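Local coordinates for protein 401aa long hypothetical glucose-1-phosphate thymidylyltransferase (Sulfolobus tokodaii, PDB 2GGO) that serves as a bifunctional enzyme in the synthesis of UDP-N-acetylglucosamine and UDP-N-acetylgalactosamine, and probably also makes dTDP-glucose or UDP-glucose from glucose 1-phosphate and dTTP or UTP, at residues Lys220-Leu223 / Asp224-Phe228; Val239-Lys242 / Gly243-Ile247; Ser310-Asp314 / Ser315-Glu319; Ala357-Gly360 / Gly361-Thr365. All coordinates share one frame; numbering follows the deposited sequence.

Interaction 1: residues Lys220-Leu223 / Asp224-Phe228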
loop_
_atom_site.group_PDB
_atom_site.type_symbol
_atom_site.label_atom_id
_atom_site.label_comp_id
_atom_site.label_asym_id
_atom_site.label_seq_id
_atom_site.Cartn_x
_atom_site.Cartn_y
_atom_site.Cartn_z
ATOM N N LYS A 220 -4.596 8.858 -2.631
ATOM C CA LYS A 220 -5.565 9.791 -3.243
ATOM C C LYS A 220 -6.904 9.665 -2.546
ATOM O O LYS A 220 -7.450 10.637 -2.033
ATOM C CB LYS A 220 -5.722 9.512 -4.721
ATOM C CG LYS A 220 -4.607 10.078 -5.607
ATOM C CD LYS A 220 -4.904 9.725 -7.013
ATOM C CE LYS A 220 -5.988 10.669 -7.572
ATOM N NZ LYS A 220 -6.132 10.240 -8.968
ATOM N N TRP A 221 -7.400 8.435 -2.451
ATOM C CA TRP A 221 -8.625 8.212 -1.655
ATOM C C TRP A 221 -8.596 8.868 -0.261
ATOM O O TRP A 221 -9.478 9.637 0.120
ATOM C CB TRP A 221 -8.926 6.727 -1.532
ATOM C CG TRP A 221 -10.324 6.552 -1.004
ATOM C CD1 TRP A 221 -11.478 6.513 -1.740
ATOM C CD2 TRP A 221 -10.719 6.469 0.376
ATOM N NE1 TRP A 221 -12.563 6.386 -0.899
ATOM C CE2 TRP A 221 -12.123 6.364 0.402
ATOM C CE3 TRP A 221 -10.018 6.449 1.589
ATOM C CZ2 TRP A 221 -12.838 6.228 1.603
ATOM C CZ3 TRP A 221 -10.709 6.336 2.754
ATOM C CH2 TRP A 221 -12.114 6.231 2.767
ATOM N N ALA A 222 -7.581 8.556 0.514
ATOM C CA ALA A 222 -7.449 9.116 1.833
ATOM C C ALA A 222 -7.444 10.645 1.902
ATOM O O ALA A 222 -7.959 11.235 2.866
ATOM C CB ALA A 222 -6.178 8.533 2.523
ATOM N N LEU A 223 -6.779 11.278 0.929
ATOM C CA LEU A 223 -6.687 12.726 0.880
ATOM C C LEU A 223 -8.090 13.254 0.675
ATOM O O LEU A 223 -8.518 14.217 1.336
ATOM C CB LEU A 223 -5.727 13.185 -0.251
ATOM C CG LEU A 223 -5.554 14.701 -0.343
ATOM C CD1 LEU A 223 -5.335 15.333 1.031
ATOM C CD2 LEU A 223 -4.407 15.005 -1.287
ATOM N N ASP A 224 -8.828 12.587 -0.197
ATOM C CA ASP A 224 -10.195 13.012 -0.444
ATOM C C ASP A 224 -11.087 12.840 0.788
ATOM O O ASP A 224 -11.842 13.750 1.154
ATOM C CB ASP A 224 -10.769 12.241 -1.616
ATOM C CG ASP A 224 -10.261 12.748 -2.947
ATOM O OD1 ASP A 224 -9.888 13.935 -3.052
ATOM O OD2 ASP A 224 -10.264 11.961 -3.910
ATOM N N ASN A 225 -10.965 11.691 1.440
ATOM C CA ASN A 225 -11.991 11.239 2.360
ATOM C C ASN A 225 -11.671 11.360 3.822
ATOM O O ASN A 225 -12.578 11.636 4.610
ATOM C CB ASN A 225 -12.377 9.816 2.025
ATOM C CG ASN A 225 -13.172 9.726 0.753
ATOM O OD1 ASN A 225 -12.627 9.541 -0.347
ATOM N ND2 ASN A 225 -14.484 9.878 0.881
ATOM N N LEU A 226 -10.410 11.175 4.212
ATOM C CA LEU A 226 -10.137 11.088 5.632
ATOM C C LEU A 226 -9.694 12.365 6.312
ATOM O O LEU A 226 -9.592 12.377 7.533
ATOM C CB LEU A 226 -9.161 9.951 5.948
ATOM C CG LEU A 226 -9.480 8.577 5.361
ATOM C CD1 LEU A 226 -8.286 7.649 5.590
ATOM C CD2 LEU A 226 -10.775 7.957 5.924
ATOM N N VAL A 227 -9.429 13.431 5.557
ATOM C CA VAL A 227 -8.863 14.693 6.115
ATOM C C VAL A 227 -9.517 15.917 5.513
ATOM O O VAL A 227 -10.130 15.830 4.451
ATOM C CB VAL A 227 -7.296 14.834 5.983
ATOM C CG1 VAL A 227 -6.570 13.895 6.932
ATOM C CG2 VAL A 227 -6.793 14.658 4.513
ATOM N N PHE A 228 -9.378 17.048 6.204
ATOM C CA PHE A 228 -10.066 18.276 5.852
ATOM C C PHE A 228 -9.127 19.485 5.907
ATOM O O PHE A 228 -8.186 19.503 6.712
ATOM C CB PHE A 228 -11.324 18.469 6.743
ATOM C CG PHE A 228 -12.310 17.312 6.646
ATOM C CD1 PHE A 228 -12.869 16.943 5.389
ATOM C CD2 PHE A 228 -12.636 16.549 7.783
ATOM C CE1 PHE A 228 -13.746 15.846 5.271
ATOM C CE2 PHE A 228 -13.519 15.451 7.681
ATOM C CZ PHE A 228 -14.081 15.105 6.416
#

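Interaction 2: residues Val239-Lys242 / Gly243-Ile247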
loop_
_atom_site.group_PDB
_atom_site.type_symbol
_atom_site.label_atom_id
_atom_site.label_comp_id
_atom_site.label_asym_id
_atom_site.label_seq_id
_atom_site.Cartn_x
_atom_site.Cartn_y
_atom_site.Cartn_z
ATOM N N VAL A 239 1.571 33.465 -0.973
ATOM C CA VAL A 239 1.361 32.085 -1.285
ATOM C C VAL A 239 -0.090 32.013 -1.741
ATOM O O VAL A 239 -0.945 32.568 -1.098
ATOM C CB VAL A 239 1.678 31.205 -0.076
ATOM C CG1 VAL A 239 1.467 29.751 -0.417
ATOM C CG2 VAL A 239 3.108 31.418 0.360
ATOM N N LYS A 240 -0.375 31.426 -2.897
ATOM C CA LYS A 240 -1.749 31.269 -3.312
ATOM C C LYS A 240 -2.212 29.872 -2.966
ATOM O O LYS A 240 -1.545 28.888 -3.325
ATOM C CB LYS A 240 -1.928 31.502 -4.808
ATOM C CG LYS A 240 -3.370 31.325 -5.359
ATOM C CD LYS A 240 -4.252 32.561 -4.991
ATOM C CE LYS A 240 -5.119 33.061 -6.157
ATOM N NZ LYS A 240 -4.309 33.877 -7.113
ATOM N N ILE A 241 -3.362 29.771 -2.288
ATOM C CA ILE A 241 -3.986 28.468 -2.053
ATOM C C ILE A 241 -5.406 28.329 -2.602
ATOM O O ILE A 241 -6.275 29.148 -2.325
ATOM C CB ILE A 241 -3.972 28.105 -0.581
ATOM C CG1 ILE A 241 -2.570 28.308 -0.010
ATOM C CG2 ILE A 241 -4.450 26.688 -0.411
ATOM C CD1 ILE A 241 -2.464 28.125 1.487
ATOM N N LYS A 242 -5.621 27.280 -3.380
ATOM C CA LYS A 242 -6.942 26.880 -3.851
ATOM C C LYS A 242 -7.309 25.453 -3.381
ATOM O O LYS A 242 -6.463 24.556 -3.335
ATOM C CB LYS A 242 -7.014 26.971 -5.373
ATOM C CG LYS A 242 -6.999 28.396 -5.900
ATOM C CD LYS A 242 -6.130 28.489 -7.130
ATOM C CE LYS A 242 -6.429 29.736 -7.943
ATOM N NZ LYS A 242 -6.488 29.362 -9.388
ATOM N N GLY A 243 -8.576 25.260 -2.996
ATOM C CA GLY A 243 -9.080 23.910 -2.741
ATOM C C GLY A 243 -8.642 23.397 -1.413
ATOM O O GLY A 243 -8.239 24.176 -0.571
ATOM N N LYS A 244 -8.704 22.083 -1.231
ATOM C CA LYS A 244 -8.341 21.434 0.045
ATOM C C LYS A 244 -6.852 21.345 0.264
ATOM O O LYS A 244 -6.160 20.698 -0.515
ATOM C CB LYS A 244 -8.892 20.016 0.111
ATOM C CG LYS A 244 -8.825 19.404 1.512
ATOM C CD LYS A 244 -8.939 17.899 1.485
ATOM C CE LYS A 244 -10.348 17.472 1.221
ATOM N NZ LYS A 244 -10.683 16.255 2.008
ATOM N N VAL A 245 -6.365 21.943 1.344
ATOM C CA VAL A 245 -4.960 21.854 1.659
ATOM C C VAL A 245 -4.710 21.551 3.123
ATOM O O VAL A 245 -5.108 22.317 3.984
ATOM C CB VAL A 245 -4.232 23.153 1.243
ATOM C CG1 VAL A 245 -2.745 23.010 1.407
ATOM C CG2 VAL A 245 -4.533 23.455 -0.218
ATOM N N ILE A 246 -4.028 20.447 3.408
ATOM C CA ILE A 246 -3.646 20.128 4.786
ATOM C C ILE A 246 -2.212 20.582 5.007
ATOM O O ILE A 246 -1.270 20.056 4.407
ATOM C CB ILE A 246 -3.791 18.626 5.136
ATOM C CG1 ILE A 246 -5.250 18.205 5.103
ATOM C CG2 ILE A 246 -3.302 18.356 6.517
ATOM C CD1 ILE A 246 -5.845 18.135 3.696
ATOM N N ILE A 247 -2.061 21.579 5.867
ATOM C CA ILE A 247 -0.747 22.026 6.264
ATOM C C ILE A 247 -0.543 21.649 7.731
ATOM O O ILE A 247 -1.273 22.119 8.621
ATOM C CB ILE A 247 -0.551 23.540 6.042
ATOM C CG1 ILE A 247 -0.981 23.924 4.627
ATOM C CG2 ILE A 247 0.904 23.903 6.303
ATOM C CD1 ILE A 247 -1.069 25.394 4.322
#

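Interaction 3: residues Ser310-Asp314 / Ser315-Glu319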
loop_
_atom_site.group_PDB
_atom_site.type_symbol
_atom_site.label_atom_id
_atom_site.label_comp_id
_atom_site.label_asym_id
_atom_site.label_seq_id
_atom_site.Cartn_x
_atom_site.Cartn_y
_atom_site.Cartn_z
ATOM N N SER A 310 12.829 20.924 -10.850
ATOM C CA SER A 310 12.324 19.580 -10.942
ATOM C C SER A 310 10.808 19.487 -11.153
ATOM O O SER A 310 9.984 20.351 -10.669
ATOM C CB SER A 310 12.835 18.802 -9.723
ATOM O OG SER A 310 14.143 18.258 -10.042
ATOM N N TYR A 311 10.390 18.495 -11.949
ATOM C CA TYR A 311 9.004 18.181 -12.092
ATOM C C TYR A 311 8.835 16.735 -11.601
ATOM O O TYR A 311 9.514 15.848 -12.109
ATOM C CB TYR A 311 8.616 18.252 -13.619
ATOM C CG TYR A 311 7.171 17.836 -13.825
ATOM C CD1 TYR A 311 6.167 18.449 -13.151
ATOM C CD2 TYR A 311 6.878 16.727 -14.540
ATOM C CE1 TYR A 311 4.857 17.973 -13.250
ATOM C CE2 TYR A 311 5.647 16.285 -14.702
ATOM C CZ TYR A 311 4.617 16.899 -14.083
ATOM O OH TYR A 311 3.343 16.394 -14.241
ATOM N N VAL A 312 7.902 16.471 -10.670
ATOM C CA VAL A 312 7.548 15.090 -10.247
ATOM C C VAL A 312 6.082 14.914 -10.517
ATOM O O VAL A 312 5.278 15.581 -9.903
ATOM C CB VAL A 312 7.843 14.851 -8.712
ATOM C CG1 VAL A 312 7.599 13.444 -8.240
ATOM C CG2 VAL A 312 9.321 15.170 -8.417
ATOM N N GLY A 313 5.695 14.019 -11.408
ATOM C CA GLY A 313 4.276 13.892 -11.773
ATOM C C GLY A 313 3.991 12.418 -11.670
ATOM O O GLY A 313 4.913 11.633 -11.865
ATOM N N ASP A 314 2.850 12.041 -11.072
ATOM C CA ASP A 314 2.391 10.647 -11.003
ATOM C C ASP A 314 3.373 9.630 -10.500
ATOM O O ASP A 314 3.436 8.491 -11.005
ATOM C CB ASP A 314 1.994 10.219 -12.361
ATOM C CG ASP A 314 0.933 11.146 -12.960
ATOM O OD1 ASP A 314 -0.219 11.002 -12.465
ATOM O OD2 ASP A 314 1.250 12.006 -13.873
ATOM N N SER A 315 4.114 9.981 -9.501
ATOM C CA SER A 315 5.171 9.109 -9.013
ATOM C C SER A 315 5.074 8.742 -7.557
ATOM O O SER A 315 4.307 9.354 -6.813
ATOM C CB SER A 315 6.497 9.802 -9.244
ATOM O OG SER A 315 6.492 10.360 -10.600
ATOM N N VAL A 316 5.847 7.741 -7.172
ATOM C CA VAL A 316 5.950 7.392 -5.739
ATOM C C VAL A 316 7.399 7.459 -5.346
ATOM O O VAL A 316 8.220 6.717 -5.897
ATOM C CB VAL A 316 5.482 5.976 -5.401
ATOM C CG1 VAL A 316 5.727 5.725 -3.888
ATOM C CG2 VAL A 316 3.972 5.811 -5.671
ATOM N N ILE A 317 7.734 8.329 -4.407
ATOM C CA ILE A 317 9.154 8.468 -4.064
ATOM C C ILE A 317 9.364 8.137 -2.595
ATOM O O ILE A 317 8.705 8.681 -1.736
ATOM C CB ILE A 317 9.631 9.893 -4.343
ATOM C CG1 ILE A 317 9.633 10.214 -5.823
ATOM C CG2 ILE A 317 11.017 10.189 -3.827
ATOM C CD1 ILE A 317 9.853 11.761 -5.932
ATOM N N ALA A 318 10.300 7.245 -2.307
ATOM C CA ALA A 318 10.327 6.667 -0.994
ATOM C C ALA A 318 11.061 7.579 -0.020
ATOM O O ALA A 318 11.064 8.823 -0.262
ATOM C CB ALA A 318 10.839 5.270 -1.037
ATOM N N GLU A 319 11.616 7.069 1.077
ATOM C CA GLU A 319 12.158 7.953 2.111
ATOM C C GLU A 319 13.588 8.332 1.899
ATOM O O GLU A 319 14.341 7.596 1.308
ATOM C CB GLU A 319 11.995 7.328 3.535
ATOM C CG GLU A 319 12.919 6.057 3.893
ATOM C CD GLU A 319 12.512 4.774 3.218
ATOM O OE1 GLU A 319 11.495 4.772 2.544
ATOM O OE2 GLU A 319 13.210 3.735 3.337
#

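Interaction 4: residues Ala357-Gly360 / Gly361-Thr365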
loop_
_atom_site.group_PDB
_atom_site.type_symbol
_atom_site.label_atom_id
_atom_site.label_comp_id
_atom_site.label_asym_id
_atom_site.label_seq_id
_atom_site.Cartn_x
_atom_site.Cartn_y
_atom_site.Cartn_z
ATOM N N ALA A 357 7.492 7.488 -12.070
ATOM C CA ALA A 357 8.501 6.588 -11.591
ATOM C C ALA A 357 8.299 6.071 -10.176
ATOM O O ALA A 357 7.615 6.689 -9.404
ATOM C CB ALA A 357 9.908 7.239 -11.791
ATOM N N PHE A 358 8.934 4.930 -9.852
ATOM C CA PHE A 358 8.966 4.393 -8.487
ATOM C C PHE A 358 10.402 4.350 -7.913
ATOM O O PHE A 358 11.242 3.588 -8.364
ATOM C CB PHE A 358 8.320 3.019 -8.510
ATOM C CG PHE A 358 6.953 3.033 -9.120
ATOM C CD1 PHE A 358 5.907 3.596 -8.444
ATOM C CD2 PHE A 358 6.709 2.506 -10.382
ATOM C CE1 PHE A 358 4.641 3.642 -8.974
ATOM C CE2 PHE A 358 5.432 2.526 -10.893
ATOM C CZ PHE A 358 4.394 3.095 -10.177
ATOM N N ILE A 359 10.637 5.233 -6.943
ATOM C CA ILE A 359 11.988 5.513 -6.420
ATOM C C ILE A 359 12.183 4.979 -4.978
ATOM O O ILE A 359 11.507 5.448 -4.040
ATOM C CB ILE A 359 12.235 7.007 -6.408
ATOM C CG1 ILE A 359 11.816 7.697 -7.728
ATOM C CG2 ILE A 359 13.675 7.338 -5.943
ATOM C CD1 ILE A 359 12.694 7.523 -8.998
ATOM N N GLY A 360 13.156 4.084 -4.795
ATOM C CA GLY A 360 13.481 3.525 -3.508
ATOM C C GLY A 360 14.044 4.526 -2.527
ATOM O O GLY A 360 14.503 5.593 -2.921
ATOM N N GLY A 361 13.977 4.194 -1.234
ATOM C CA GLY A 361 14.604 4.963 -0.219
ATOM C C GLY A 361 16.067 5.254 -0.412
ATOM O O GLY A 361 16.839 4.400 -0.890
ATOM N N HIS A 362 16.458 6.455 -0.035
ATOM C CA HIS A 362 17.899 6.825 0.058
ATOM C C HIS A 362 18.588 6.877 -1.284
ATOM O O HIS A 362 19.809 6.836 -1.380
ATOM C CB HIS A 362 18.703 5.862 0.944
ATOM C CG HIS A 362 18.171 5.742 2.341
ATOM N ND1 HIS A 362 18.497 6.645 3.338
ATOM C CD2 HIS A 362 17.356 4.818 2.913
ATOM C CE1 HIS A 362 17.908 6.268 4.467
ATOM N NE2 HIS A 362 17.145 5.217 4.208
ATOM N N VAL A 363 17.798 6.932 -2.333
ATOM C CA VAL A 363 18.264 7.359 -3.628
ATOM C C VAL A 363 18.775 8.788 -3.749
ATOM O O VAL A 363 18.223 9.771 -3.181
ATOM C CB VAL A 363 17.204 6.958 -4.745
ATOM C CG1 VAL A 363 17.458 7.703 -6.090
ATOM C CG2 VAL A 363 17.228 5.567 -4.975
ATOM N N ARG A 364 19.829 8.972 -4.560
ATOM C CA ARG A 364 20.346 10.345 -4.810
ATOM C C ARG A 364 20.467 10.465 -6.320
ATOM O O ARG A 364 21.067 9.631 -6.910
ATOM C CB ARG A 364 21.704 10.610 -4.091
ATOM C CG ARG A 364 22.203 12.085 -4.390
ATOM C CD ARG A 364 23.405 12.654 -3.525
ATOM N NE ARG A 364 23.054 13.050 -2.137
ATOM C CZ ARG A 364 22.523 14.231 -1.737
ATOM N NH1 ARG A 364 22.197 15.203 -2.621
ATOM N NH2 ARG A 364 22.300 14.430 -0.422
ATOM N N THR A 365 19.819 11.430 -6.978
ATOM C CA THR A 365 20.063 11.447 -8.440
ATOM C C THR A 365 21.036 12.587 -8.663
ATOM O O THR A 365 20.996 13.558 -7.940
ATOM C CB THR A 365 18.838 11.737 -9.211
ATOM O OG1 THR A 365 18.409 13.052 -8.753
ATOM C CG2 THR A 365 17.757 10.859 -8.778
#

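Interaction 1: residues Lys220-Leu223 / Asp224-Phe228
Trp221 and Leu226 meet near the C-terminal end of helix 212-225, where the leucine methyl CD2 comes obliquely to CZ3 of the indole at 3.6 Å. The other leucine methyl, CD1, rests on CB of Ala222 at 3.8 Å. One step round, Leu223 CD1 touches Val227 CG2 at 3.8 Å. With CG swung anti to the backbone N (chi1 -167°), the indole runs forward along the helix and beneath Asn225. There Asn225 CB makes a CH-pi contact 3.6 Å from the centroid of the six-membered ring, and the amide plane stacks 14° from the ring plane. An alanine in place of Trp221 is likely to deprive the Asn225 amide of the flat surface it lies on and Leu226 CD2 of its partner. Helical i to i+4 bonds run beneath, Asp224 N to Lys220 O at 3.0 Å and Leu226 N to Ala222 O at 2.8 Å. At the polar edge Lys220 NZ pairs with Glu297 and Asp224 OD1 with Tyr280 OH. Lys244 NZ binds the carbonyls of Leu223, Asp224 and Val227, while Leu223 and Val227 pack on Ile246 of strand 245-247 and Trp221 stacks with Tyr205.

Interaction 2: residues Val239-Lys242 / Gly243-Ile247
Ile241 and Val245 face each other across a corner in which strand 240-242 turns, through Gly243 and Lys244, into strand 245-247. The N-to-C directions of the two short strands lie 126° apart, and their axes approach to 9.2 Å, so the chain bends round rather than pairing with itself. Gly243 takes a positive phi (78°) that favours glycine, and a CB on it would collide with the carbonyl O of Lys242. Inside the bend, Ile241 CG2 presses on Val245 CG2 at 3.2 Å, tighter than ordinary van der Waals contact. Val245 CG2 also lies 3.8 Å from Lys242 O, on the inner side of the turn. The longer isoleucine branch has CG1 anti to the carbonyl carbon (chi1 -49°) and carries CD1 onward to meet Ile247 CD1 tip to tip at 4.2 Å. Lys242 starts away from the bend, and its NZ is hydrogen-bonded to Tyr258 OH. Along the stack, Val245 rests on Ile259 of strand 258-260 and Ile247 on Ile253 of strand 252-253. Aliphatic side chains directed inward from short strands joined by tight corners are characteristic of the left-handed parallel beta-helix of hexapeptide-repeat transferases.

Interaction 3: residues Ser310-Asp314 / Ser315-Glu319
Val312 reaches into the interior with CG1 and meets CD1 of Ile317 tip to tip at 3.6 Å, the main apolar contact between strand 311-313 and strand 316-317. The two strands are successive sides of one coil in the left-handed parallel beta-helix, and the chain rounds a corner between them at Asp314 and Ser315. The valine has CG1 anti to the backbone N (chi1 -176°), which brings that methyl forward along the chain, over the corner; it also lies 3.9 Å from CB of Ser315. Ile317 replies with a nearly extended side chain that carries CD1 back across the interior. Neighbouring coils enclose the pair, Val312 resting on Ser298 and Ile317 lying between Ile300 and Ile359.

The backbone of the corner is sharply bent. Asp314 adopts a left-handed conformation with phi 51°, and its buried carboxylate forms salt bridges with Lys296 and Arg352 and accepts a hydrogen bond from Asn331 ND2. These positive neighbours would probably favour the charged form of the aspartate. Gly313 N stands over one face of the Tyr311 ring, 4.0 Å above its plane and offset toward the rim, and a CB on this glycine would run into Tyr311 OH. Ser315 turns its hydroxyl back over the corner, and its OG also has a weak hydrogen bond with Ala357 N of the next coil. Within the corner, Ser315 OG donates to Gly313 O across a modelled 2.4 Å, a separation so short that its exact value is doubtful.

Interaction 4: residues Ala357-Gly360 / Gly361-Thr365
Val363 points its side chain back into the bend it has just rounded and closes on Ile359. Its CB lies 3.7 Å from Ile359 CG2 and 3.5 Å from the carbonyl O of Gly360. From there CG1 goes to the isoleucine, 3.8 Å from CG2, while CG2 turns to the backbone and touches Gly360 O at 3.4 Å. Having CG1 anti to the backbone N (chi1 165°) turns CG1 to the isoleucine and CG2 chiefly to the carbonyl. The isoleucine offers its short branch for the contact, and the two side chains cross at about a right angle. The backbone between them is a type II beta turn from Gly360 to Val363, in which His362 occupies the third position with a positive phi of 68°. Gly361 lacks a CB that would be crowded by His362 CD2. Outside the bend, the imidazole of His362 stacks with Tyr380. This is another corner of the left-handed beta-helix, joining strand 358-359 to strand 364-365. Ile359 and Val363 both pack on Ile377 of strand 376-377 in the following coil and on Val321 of the preceding one, while Phe358 faces Pro16 of the nucleotidyltransferase part.

How the interactions relate
From the N terminus the four contacts follow in series, none nesting or crossing. Interaction 1 lies near the end of helix 212-225, and interaction 2 turns a corner in an early coil of the beta-helix; they touch through the Lys244 side chain and through Val227 CG2 on Ile246 CD1, fastening the helix end to the coils. Interactions 3 and 4 are corners further along, with centres about 9 Å apart. Their strands 316-317 and 358-359 are neighbours in the eight-stranded parallel sheet, and probable hydrogen bonds join Ala318 N to Ile359 O and His362 N to Glu319 O. Strand 245-247 belongs to the same sheet, although interactions 2 and 4 have centres about 27 Å apart.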